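Local structure of BsaWI endonuclease (4ZSF) at residues 223-228 with 233-238. The protein is a PD-(D/E)XK-type restriction endonuclease that binds DNA and probably cleaves it with the help of metal ions. Numbering follows the deposited sequence.
Sequences MYVFWD and DRIYPI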
# COMPACT_ATOMS: atom_id res chain seq x y z
N MET A 223 -10.02 -22.11 -7.21
CA MET A 223 -10.50 -20.86 -6.65
C MET A 223 -11.88 -21.20 -6.08
O MET A 223 -12.70 -21.80 -6.80
CB MET A 223 -10.56 -19.79 -7.75
CG MET A 223 -11.36 -18.57 -7.38
SD MET A 223 -10.43 -17.54 -6.21
CE MET A 223 -9.12 -16.90 -7.26
N TYR A 224 -12.12 -20.89 -4.80
CA TYR A 224 -13.41 -21.25 -4.15
C TYR A 224 -14.13 -19.98 -3.83
O TYR A 224 -13.57 -19.17 -3.09
CB TYR A 224 -13.15 -22.08 -2.87
CG TYR A 224 -12.41 -23.33 -3.29
CD1 TYR A 224 -11.04 -23.33 -3.44
CD2 TYR A 224 -13.11 -24.48 -3.63
CE1 TYR A 224 -10.33 -24.46 -3.91
CE2 TYR A 224 -12.46 -25.62 -4.08
CZ TYR A 224 -11.05 -25.61 -4.20
OH TYR A 224 -10.42 -26.74 -4.72
N VAL A 225 -15.28 -19.76 -4.45
CA VAL A 225 -15.96 -18.46 -4.33
C VAL A 225 -17.27 -18.62 -3.59
O VAL A 225 -18.03 -19.55 -3.92
CB VAL A 225 -16.25 -17.84 -5.76
CG1 VAL A 225 -16.95 -16.43 -5.63
CG2 VAL A 225 -14.97 -17.81 -6.58
N PHE A 226 -17.55 -17.72 -2.63
CA PHE A 226 -18.86 -17.73 -1.96
C PHE A 226 -19.98 -17.22 -2.90
O PHE A 226 -20.36 -16.08 -2.88
CB PHE A 226 -18.81 -16.89 -0.70
CG PHE A 226 -18.09 -17.55 0.43
CD1 PHE A 226 -18.81 -18.28 1.39
CD2 PHE A 226 -16.75 -17.42 0.61
CE1 PHE A 226 -18.18 -18.89 2.45
CE2 PHE A 226 -16.10 -18.04 1.69
CZ PHE A 226 -16.85 -18.79 2.61
N TRP A 227 -20.48 -18.10 -3.75
CA TRP A 227 -21.59 -17.72 -4.59
C TRP A 227 -22.27 -19.05 -5.01
O TRP A 227 -21.78 -20.12 -4.66
CB TRP A 227 -21.09 -16.90 -5.79
CG TRP A 227 -20.20 -17.56 -6.80
CD1 TRP A 227 -19.85 -18.90 -6.90
CD2 TRP A 227 -19.56 -16.90 -7.91
NE1 TRP A 227 -19.02 -19.09 -7.98
CE2 TRP A 227 -18.84 -17.87 -8.62
CE3 TRP A 227 -19.54 -15.56 -8.36
CZ2 TRP A 227 -18.06 -17.56 -9.77
CZ3 TRP A 227 -18.75 -15.24 -9.50
CH2 TRP A 227 -18.03 -16.24 -10.19
N ASP A 228 -23.34 -18.97 -5.79
CA ASP A 228 -24.04 -20.19 -6.20
C ASP A 228 -23.89 -20.47 -7.69
O ASP A 228 -24.58 -21.33 -8.26
CB ASP A 228 -25.52 -20.09 -5.83
CG ASP A 228 -26.11 -18.73 -6.17
OD1 ASP A 228 -25.94 -18.28 -7.32
OD2 ASP A 228 -26.73 -18.12 -5.26
N ASP A 233 -14.55 -24.57 -14.78
CA ASP A 233 -13.22 -25.17 -14.77
C ASP A 233 -12.64 -25.25 -13.35
O ASP A 233 -13.00 -26.18 -12.61
CB ASP A 233 -12.28 -24.40 -15.71
CG ASP A 233 -10.98 -25.16 -16.01
OD1 ASP A 233 -10.74 -26.27 -15.45
OD2 ASP A 233 -10.20 -24.61 -16.80
N ARG A 234 -11.78 -24.32 -12.94
CA ARG A 234 -11.18 -24.38 -11.59
C ARG A 234 -11.79 -23.36 -10.65
O ARG A 234 -11.29 -23.17 -9.54
CB ARG A 234 -9.66 -24.14 -11.66
CG ARG A 234 -8.93 -25.20 -12.51
CD ARG A 234 -7.49 -24.68 -12.80
NE ARG A 234 -6.65 -25.63 -13.54
CZ ARG A 234 -5.96 -26.65 -13.00
NH1 ARG A 234 -6.01 -26.89 -11.69
NH2 ARG A 234 -5.23 -27.43 -13.83
N ILE A 235 -12.89 -22.72 -11.08
CA ILE A 235 -13.58 -21.76 -10.22
C ILE A 235 -14.81 -22.44 -9.64
O ILE A 235 -15.79 -22.71 -10.37
CB ILE A 235 -14.00 -20.53 -10.96
CG1 ILE A 235 -12.72 -19.83 -11.56
CG2 ILE A 235 -14.67 -19.59 -10.03
CD1 ILE A 235 -13.09 -18.75 -12.59
N TYR A 236 -14.74 -22.77 -8.37
CA TYR A 236 -15.76 -23.59 -7.73
C TYR A 236 -16.65 -22.85 -6.72
O TYR A 236 -16.14 -21.99 -6.01
CB TYR A 236 -15.07 -24.70 -6.92
CG TYR A 236 -14.12 -25.54 -7.73
CD1 TYR A 236 -14.59 -26.54 -8.61
CD2 TYR A 236 -12.74 -25.36 -7.60
CE1 TYR A 236 -13.70 -27.33 -9.34
CE2 TYR A 236 -11.84 -26.15 -8.33
CZ TYR A 236 -12.34 -27.15 -9.17
OH TYR A 236 -11.41 -27.92 -9.88
N PRO A 237 -17.95 -23.19 -6.64
CA PRO A 237 -18.82 -22.55 -5.67
C PRO A 237 -18.68 -23.16 -4.28
O PRO A 237 -18.54 -24.41 -4.14
CB PRO A 237 -20.24 -22.78 -6.22
CG PRO A 237 -20.13 -24.12 -6.99
CD PRO A 237 -18.66 -24.09 -7.56
N ILE A 238 -18.72 -22.30 -3.26
CA ILE A 238 -18.80 -22.77 -1.87
C ILE A 238 -19.78 -21.92 -1.10
O ILE A 238 -20.20 -20.83 -1.55
CB ILE A 238 -17.42 -22.71 -1.13
CG1 ILE A 238 -16.81 -21.31 -1.29
CG2 ILE A 238 -16.45 -23.86 -1.59
CD1 ILE A 238 -15.57 -21.10 -0.32
O HOH W 1 -18.05 -21.36 -9.61
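M223 and V225 offer both their N-H and their C=O groups to R234, Y236 and I238, forming a parallel ladder. M223 N donates to R234 O, Y236 N to M223 O (2.8 Å), V225 N to Y236 O and I238 N to V225 O; the last donor stands 38° out of the carbonyl plane. The N of P237 faces away from strand 222-226, so the proline costs this pairing no bond, and its CA-H approaches V225 O. Within the mixed sheet of this PD-(D/E)XK nuclease, 235-238 is an outermost strand of the chain, and strand 188-193 flanks 222-226 across from it. One face carries Y224, Y236, F226 and I238. The Y224 and Y236 rings run side by side, planes inclined by 23° and strongly displaced, with Y224 CE2 3.5 Å from Y236 CD2; H248 hydrogen-bonds Y224 OH and meets Y236 edge-to-face. In I238 the first torsion (chi1 51°) turns CG1 toward V225 and the extended second carries CD1 over a face of F226, 4.0 Å from the ring centroid. The F226 side chain lies about 5 Å from that of D239, a residue seen to bind calcium in this protein. On the other face I235 CG2 meets V225 CG2 and W227 CZ2, while P237 CB sits at the indole edge. A water accepts from W227 NE1 (3.0 Å) and lies 2.7 Å from I235 O, bridging the two.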